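Local coordinates for protein TlmII (Streptoalloteichus hindustanus, PDB 4HVM) that probably takes part in nonribosomal assembly of tallysomycin as a condensation-family protein, perhaps acting on phosphopantetheine-bound intermediates, at residues R107-R112 against L121-L126; R193-R198 against H336-L341. All blocks are in the same frame, centred on the assembly; numbering follows the deposited sequence.

Interaction 1 (R107-R112 against L121-L126)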
# COMPACT_ATOMS: atom_id res chain seq x y z
N ARG A 107 -6.75 9.78 11.07
CA ARG A 107 -7.84 9.27 10.27
C ARG A 107 -8.75 10.39 9.80
O ARG A 107 -9.19 10.41 8.65
CB ARG A 107 -8.67 8.25 11.06
CG ARG A 107 -8.07 6.86 11.15
CD ARG A 107 -8.96 5.95 11.99
NE ARG A 107 -8.46 4.58 12.04
CZ ARG A 107 -9.08 3.59 12.67
NH1 ARG A 107 -10.21 3.81 13.31
NH2 ARG A 107 -8.55 2.37 12.66
N ALA A 108 -9.03 11.33 10.69
CA ALA A 108 -9.92 12.45 10.38
C ALA A 108 -9.32 13.36 9.32
O ALA A 108 -10.01 13.78 8.39
CB ALA A 108 -10.24 13.24 11.64
N ASP A 109 -8.03 13.65 9.46
CA ASP A 109 -7.34 14.49 8.49
C ASP A 109 -7.19 13.77 7.16
O ASP A 109 -7.13 14.39 6.10
CB ASP A 109 -5.97 14.91 9.01
CG ASP A 109 -5.28 15.92 8.12
OD1 ASP A 109 -5.60 17.13 8.23
OD2 ASP A 109 -4.43 15.52 7.30
N ARG A 110 -7.14 12.44 7.22
CA ARG A 110 -7.04 11.61 6.03
C ARG A 110 -8.34 11.65 5.23
O ARG A 110 -8.32 11.59 4.00
CB ARG A 110 -6.72 10.17 6.43
CG ARG A 110 -6.60 9.19 5.27
CD ARG A 110 -6.67 7.77 5.78
NE ARG A 110 -7.96 7.49 6.39
CZ ARG A 110 -8.23 6.40 7.11
NH1 ARG A 110 -9.45 6.24 7.62
NH2 ARG A 110 -7.30 5.49 7.32
N ASP A 111 -9.46 11.74 5.93
CA ASP A 111 -10.77 11.69 5.29
C ASP A 111 -11.23 13.06 4.81
O ASP A 111 -12.30 13.19 4.21
CB ASP A 111 -11.81 11.10 6.25
CG ASP A 111 -11.45 9.69 6.71
OD1 ASP A 111 -10.64 9.02 6.03
OD2 ASP A 111 -11.98 9.26 7.76
N ARG A 112 -10.42 14.08 5.08
CA ARG A 112 -10.76 15.45 4.70
C ARG A 112 -10.56 15.66 3.20
O ARG A 112 -9.50 15.35 2.67
CB ARG A 112 -9.92 16.44 5.50
CG ARG A 112 -10.34 17.89 5.34
CD ARG A 112 -9.79 18.75 6.47
NE ARG A 112 -8.35 18.58 6.61
CZ ARG A 112 -7.44 19.30 5.97
NH1 ARG A 112 -7.82 20.25 5.12
NH2 ARG A 112 -6.14 19.07 6.16
N LEU A 121 -0.79 18.13 -0.55
CA LEU A 121 -1.17 16.72 -0.64
C LEU A 121 -0.34 15.83 0.29
O LEU A 121 -0.58 14.63 0.37
CB LEU A 121 -1.07 16.23 -2.08
CG LEU A 121 -1.91 17.00 -3.10
CD1 LEU A 121 -1.74 16.41 -4.49
CD2 LEU A 121 -3.37 16.97 -2.70
N VAL A 122 0.63 16.43 0.96
CA VAL A 122 1.42 15.73 1.97
C VAL A 122 1.45 16.56 3.25
O VAL A 122 2.14 17.57 3.32
CB VAL A 122 2.85 15.47 1.49
CG1 VAL A 122 3.68 14.86 2.61
CG2 VAL A 122 2.84 14.55 0.27
N ARG A 123 0.70 16.12 4.25
CA ARG A 123 0.62 16.84 5.52
C ARG A 123 1.40 16.12 6.61
O ARG A 123 1.22 14.92 6.84
CB ARG A 123 -0.85 17.00 5.94
CG ARG A 123 -1.65 17.88 5.00
CD ARG A 123 -3.15 17.73 5.22
NE ARG A 123 -3.84 17.47 3.96
CZ ARG A 123 -4.72 16.49 3.78
NH1 ARG A 123 -5.04 15.69 4.78
NH2 ARG A 123 -5.29 16.32 2.59
N LEU A 124 2.28 16.85 7.29
CA LEU A 124 3.03 16.29 8.41
C LEU A 124 2.37 16.73 9.71
O LEU A 124 2.15 17.92 9.92
CB LEU A 124 4.49 16.73 8.37
CG LEU A 124 5.31 16.25 7.18
CD1 LEU A 124 6.77 16.66 7.32
CD2 LEU A 124 5.19 14.74 7.04
N HIS A 125 2.04 15.76 10.56
CA HIS A 125 1.43 16.06 11.85
C HIS A 125 2.44 15.89 12.99
O HIS A 125 3.12 14.86 13.08
CB HIS A 125 0.20 15.18 12.09
CG HIS A 125 -0.95 15.48 11.17
ND1 HIS A 125 -2.02 16.24 11.56
CD2 HIS A 125 -1.18 15.13 9.89
CE1 HIS A 125 -2.88 16.35 10.56
NE2 HIS A 125 -2.39 15.68 9.53
N LEU A 126 2.53 16.90 13.85
CA LEU A 126 3.36 16.82 15.05
C LEU A 126 2.43 16.79 16.26
O LEU A 126 1.99 17.84 16.74
CB LEU A 126 4.32 18.01 15.12
CG LEU A 126 5.55 17.90 16.01
CD1 LEU A 126 6.63 18.85 15.52
CD2 LEU A 126 5.22 18.19 17.47
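Asp109 swings its carboxylate off the last turn of helix 98-110 by a chi1 of -173°, which sets CG opposite the backbone N and turns the group toward Arg123 and His125. Both of these strand residues place CG anti to their own carbonyl carbon, and, lying two apart on the same side of strand 122-128, they converge on one oxygen, OD2. Arg123 NH1 donates to Asp109 OD2 at 2.6 Å as part of a salt bridge, the oxygen lying in the guanidinium plane at its edge. His125 NE2 donates to the same OD2 at 3.0 Å, again in the plane of its own ring. The two donors come in from opposite faces of the carboxylate, both well out of its plane, and these two bonds should restrain its rotation. Arg123 NH1 also makes a weak bond to Asp109 O at 2.8 Å, tying the arginine to the helix backbone as well.

The other carboxylate oxygen is taken by a residue in the loop just past the helix: Arg112 NH2 reaches Asp109 OD1 at 2.9 Å, on the syn side but tilted out of the carboxylate plane, in a nearly straight bond (168°). This brings Arg112 NH2 over one face of the Arg123 guanidinium, 3.6 Å from Arg123 NE; Asp109, bridged to both arginines, probably offsets their like charges. Val139 of strand 133-141 packs against Asp109, Arg123 and His125. The salt-bridge network and its histidine-carboxylate bond thus pin the end of the connecting helix to the second strand of a beta-alpha-beta unit, 87-91, 98-110 and 122-128, whose two strands are parallel neighbours in a mixed sheet.

Interaction 2 (R193-R198 against H336-L341). With SO4 (sulfate ion), chain E.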
# COMPACT_ATOMS: atom_id res chain seq x y z
N ARG A 193 0.55 -8.52 -25.61
CA ARG A 193 0.11 -9.77 -26.21
C ARG A 193 -0.13 -10.84 -25.15
O ARG A 193 -1.17 -11.50 -25.15
CB ARG A 193 1.15 -10.27 -27.21
CG ARG A 193 0.72 -10.21 -28.66
CD ARG A 193 1.58 -11.15 -29.50
NE ARG A 193 1.43 -12.54 -29.09
CZ ARG A 193 2.37 -13.47 -29.23
NH1 ARG A 193 3.55 -13.16 -29.76
NH2 ARG A 193 2.14 -14.71 -28.82
N TRP A 194 0.85 -11.00 -24.26
CA TRP A 194 0.81 -12.03 -23.22
C TRP A 194 -0.46 -11.93 -22.38
O TRP A 194 -1.07 -12.95 -22.03
CB TRP A 194 2.04 -11.90 -22.32
CG TRP A 194 2.26 -13.07 -21.40
CD1 TRP A 194 2.99 -14.19 -21.66
CD2 TRP A 194 1.76 -13.22 -20.06
NE1 TRP A 194 2.97 -15.03 -20.57
CE2 TRP A 194 2.22 -14.46 -19.58
CE3 TRP A 194 0.96 -12.43 -19.23
CZ2 TRP A 194 1.92 -14.93 -18.30
CZ3 TRP A 194 0.66 -12.90 -17.96
CH2 TRP A 194 1.13 -14.14 -17.51
N TRP A 195 -0.87 -10.70 -22.06
CA TRP A 195 -2.06 -10.49 -21.25
C TRP A 195 -3.34 -10.56 -22.08
O TRP A 195 -4.39 -10.94 -21.56
CB TRP A 195 -1.97 -9.15 -20.51
CG TRP A 195 -1.10 -9.21 -19.30
CD1 TRP A 195 0.22 -8.89 -19.21
CD2 TRP A 195 -1.49 -9.64 -17.99
NE1 TRP A 195 0.68 -9.08 -17.93
CE2 TRP A 195 -0.36 -9.54 -17.16
CE3 TRP A 195 -2.70 -10.09 -17.44
CZ2 TRP A 195 -0.40 -9.88 -15.81
CZ3 TRP A 195 -2.73 -10.43 -16.10
CH2 TRP A 195 -1.59 -10.32 -15.30
N SER A 196 -3.25 -10.20 -23.35
CA SER A 196 -4.41 -10.28 -24.24
C SER A 196 -4.87 -11.71 -24.42
O SER A 196 -6.07 -11.97 -24.59
CB SER A 196 -4.09 -9.67 -25.61
OG SER A 196 -3.97 -8.26 -25.52
N ARG A 197 -3.92 -12.64 -24.38
CA ARG A 197 -4.21 -14.06 -24.58
C ARG A 197 -4.79 -14.70 -23.32
O ARG A 197 -5.54 -15.68 -23.40
CB ARG A 197 -2.95 -14.79 -25.03
CG ARG A 197 -3.10 -16.30 -25.16
CD ARG A 197 -1.78 -16.99 -25.49
NE ARG A 197 -1.55 -17.11 -26.93
CZ ARG A 197 -0.88 -16.23 -27.66
NH1 ARG A 197 -0.37 -15.14 -27.10
NH2 ARG A 197 -0.72 -16.43 -28.96
N ARG A 198 -4.47 -14.14 -22.16
CA ARG A 198 -4.83 -14.77 -20.89
C ARG A 198 -6.05 -14.17 -20.19
O ARG A 198 -6.79 -14.88 -19.50
CB ARG A 198 -3.62 -14.79 -19.95
CG ARG A 198 -2.62 -15.87 -20.30
CD ARG A 198 -1.28 -15.65 -19.63
NE ARG A 198 -0.31 -16.65 -20.06
CZ ARG A 198 0.34 -16.62 -21.22
NH1 ARG A 198 1.21 -17.58 -21.52
NH2 ARG A 198 0.12 -15.64 -22.08
N HIS A 336 -2.82 -0.53 -14.36
CA HIS A 336 -3.77 0.32 -15.07
C HIS A 336 -3.87 -0.08 -16.54
O HIS A 336 -4.94 0.00 -17.14
CB HIS A 336 -3.40 1.80 -14.93
CG HIS A 336 -2.08 2.16 -15.52
ND1 HIS A 336 -1.92 2.52 -16.84
CD2 HIS A 336 -0.84 2.22 -14.96
CE1 HIS A 336 -0.65 2.79 -17.07
NE2 HIS A 336 0.03 2.61 -15.95
N ASP A 337 -2.75 -0.53 -17.10
CA ASP A 337 -2.72 -0.99 -18.49
C ASP A 337 -3.44 -2.33 -18.61
O ASP A 337 -4.05 -2.62 -19.64
CB ASP A 337 -1.29 -1.11 -19.00
CG ASP A 337 -0.68 0.25 -19.33
OD1 ASP A 337 -1.40 1.10 -19.90
OD2 ASP A 337 0.51 0.45 -19.02
N VAL A 338 -3.36 -3.14 -17.56
CA VAL A 338 -4.08 -4.41 -17.52
C VAL A 338 -5.58 -4.17 -17.42
O VAL A 338 -6.37 -4.80 -18.12
CB VAL A 338 -3.61 -5.29 -16.34
CG1 VAL A 338 -4.54 -6.47 -16.14
CG2 VAL A 338 -2.19 -5.77 -16.58
N VAL A 339 -5.96 -3.24 -16.55
CA VAL A 339 -7.37 -2.88 -16.35
C VAL A 339 -8.00 -2.36 -17.63
O VAL A 339 -9.08 -2.79 -18.03
CB VAL A 339 -7.53 -1.84 -15.22
CG1 VAL A 339 -8.89 -1.18 -15.30
CG2 VAL A 339 -7.31 -2.49 -13.86
N ASP A 340 -7.31 -1.42 -18.28
CA ASP A 340 -7.76 -0.88 -19.56
C ASP A 340 -7.95 -1.99 -20.58
O ASP A 340 -8.93 -2.01 -21.33
CB ASP A 340 -6.76 0.15 -20.09
CG ASP A 340 -6.68 1.40 -19.24
OD1 ASP A 340 -7.68 1.72 -18.56
OD2 ASP A 340 -5.63 2.08 -19.25
N LEU A 341 -7.00 -2.93 -20.61
CA LEU A 341 -7.04 -4.03 -21.56
C LEU A 341 -8.21 -4.96 -21.29
O LEU A 341 -8.92 -5.37 -22.21
CB LEU A 341 -5.72 -4.81 -21.51
CG LEU A 341 -5.60 -5.98 -22.49
CD1 LEU A 341 -5.85 -5.52 -23.92
CD2 LEU A 341 -4.23 -6.62 -22.36
S SO4 E . 2.61 -17.03 -24.68
O1 SO4 E . 1.93 -17.90 -25.64
O2 SO4 E . 3.72 -16.33 -25.33
O3 SO4 E . 1.65 -16.04 -24.20
O4 SO4 E . 3.11 -17.84 -23.58
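Trp195 of helix 185-198 is wedged against Val338 and Leu341 of helix 335-344, and its contacts can be followed outward along the side chain. Its CB meets one methyl of the leucine fork, Leu341 CD2, at 3.9 Å. Beyond CB, with CG anti to the carbonyl carbon (chi1 -79°), the indole turns one face to Val338. There CG2 of Val338 sits 4.3 Å from the centroid of the six-membered ring of Trp195 and only 14° off its normal, a CH-pi contact over the face. The opposite face is covered from within its own helix by Trp194, whose CZ3 lies over the centre of the indole. At the polar corner, Trp195 NE1 bonds to the carbonyl of His331, so this indole nitrogen is satisfied in a buried setting.

Leu341 also reaches past Trp195 to the next residue: its CD2 lies 3.6 Å from Ser196 OG. That hydroxyl is hydrogen-bonded back to His192 O in the preceding turn, so toward the leucine it contributes packing alone.

Away from Val338, Arg198 holds a sulfate, probably from the crystallisation liquor. Arg198 NH2 bonds to sulfate O3 at 2.6 Å and Arg198 NH1 to sulfate O4 at 2.8 Å. The same NH2 uses a lone pair of Trp194 O, at 2.9 Å and in the carbonyl plane, and lies over the rim of the Trp194 ring.

With the short axes 10.6 Å apart and crossing at -44°, this is an apolar helix-helix packing contact. It joins elements far apart in sequence, its small interface built on a tryptophan sandwiched between Val338 and Trp194.

Interactions 1 and 2 lie on opposite sides of the chain's centre, with their centres 35 Å apart and their nearest atoms about 18 Å apart, so neither touches the other. They also follow in series along the chain. Interaction 1 is local in sequence and polar, fixing a helix to a neighbouring strand by a salt bridge and hydrogen bonds; interaction 2 is long-range and mainly apolar, bringing together segments with 137 residues between them. Such a separation suits the two-lobed architecture familiar from condensation domains. The sulfate belongs to the surroundings of interaction 2 alone, and as a probable crystallisation component it does not by itself mark a substrate site.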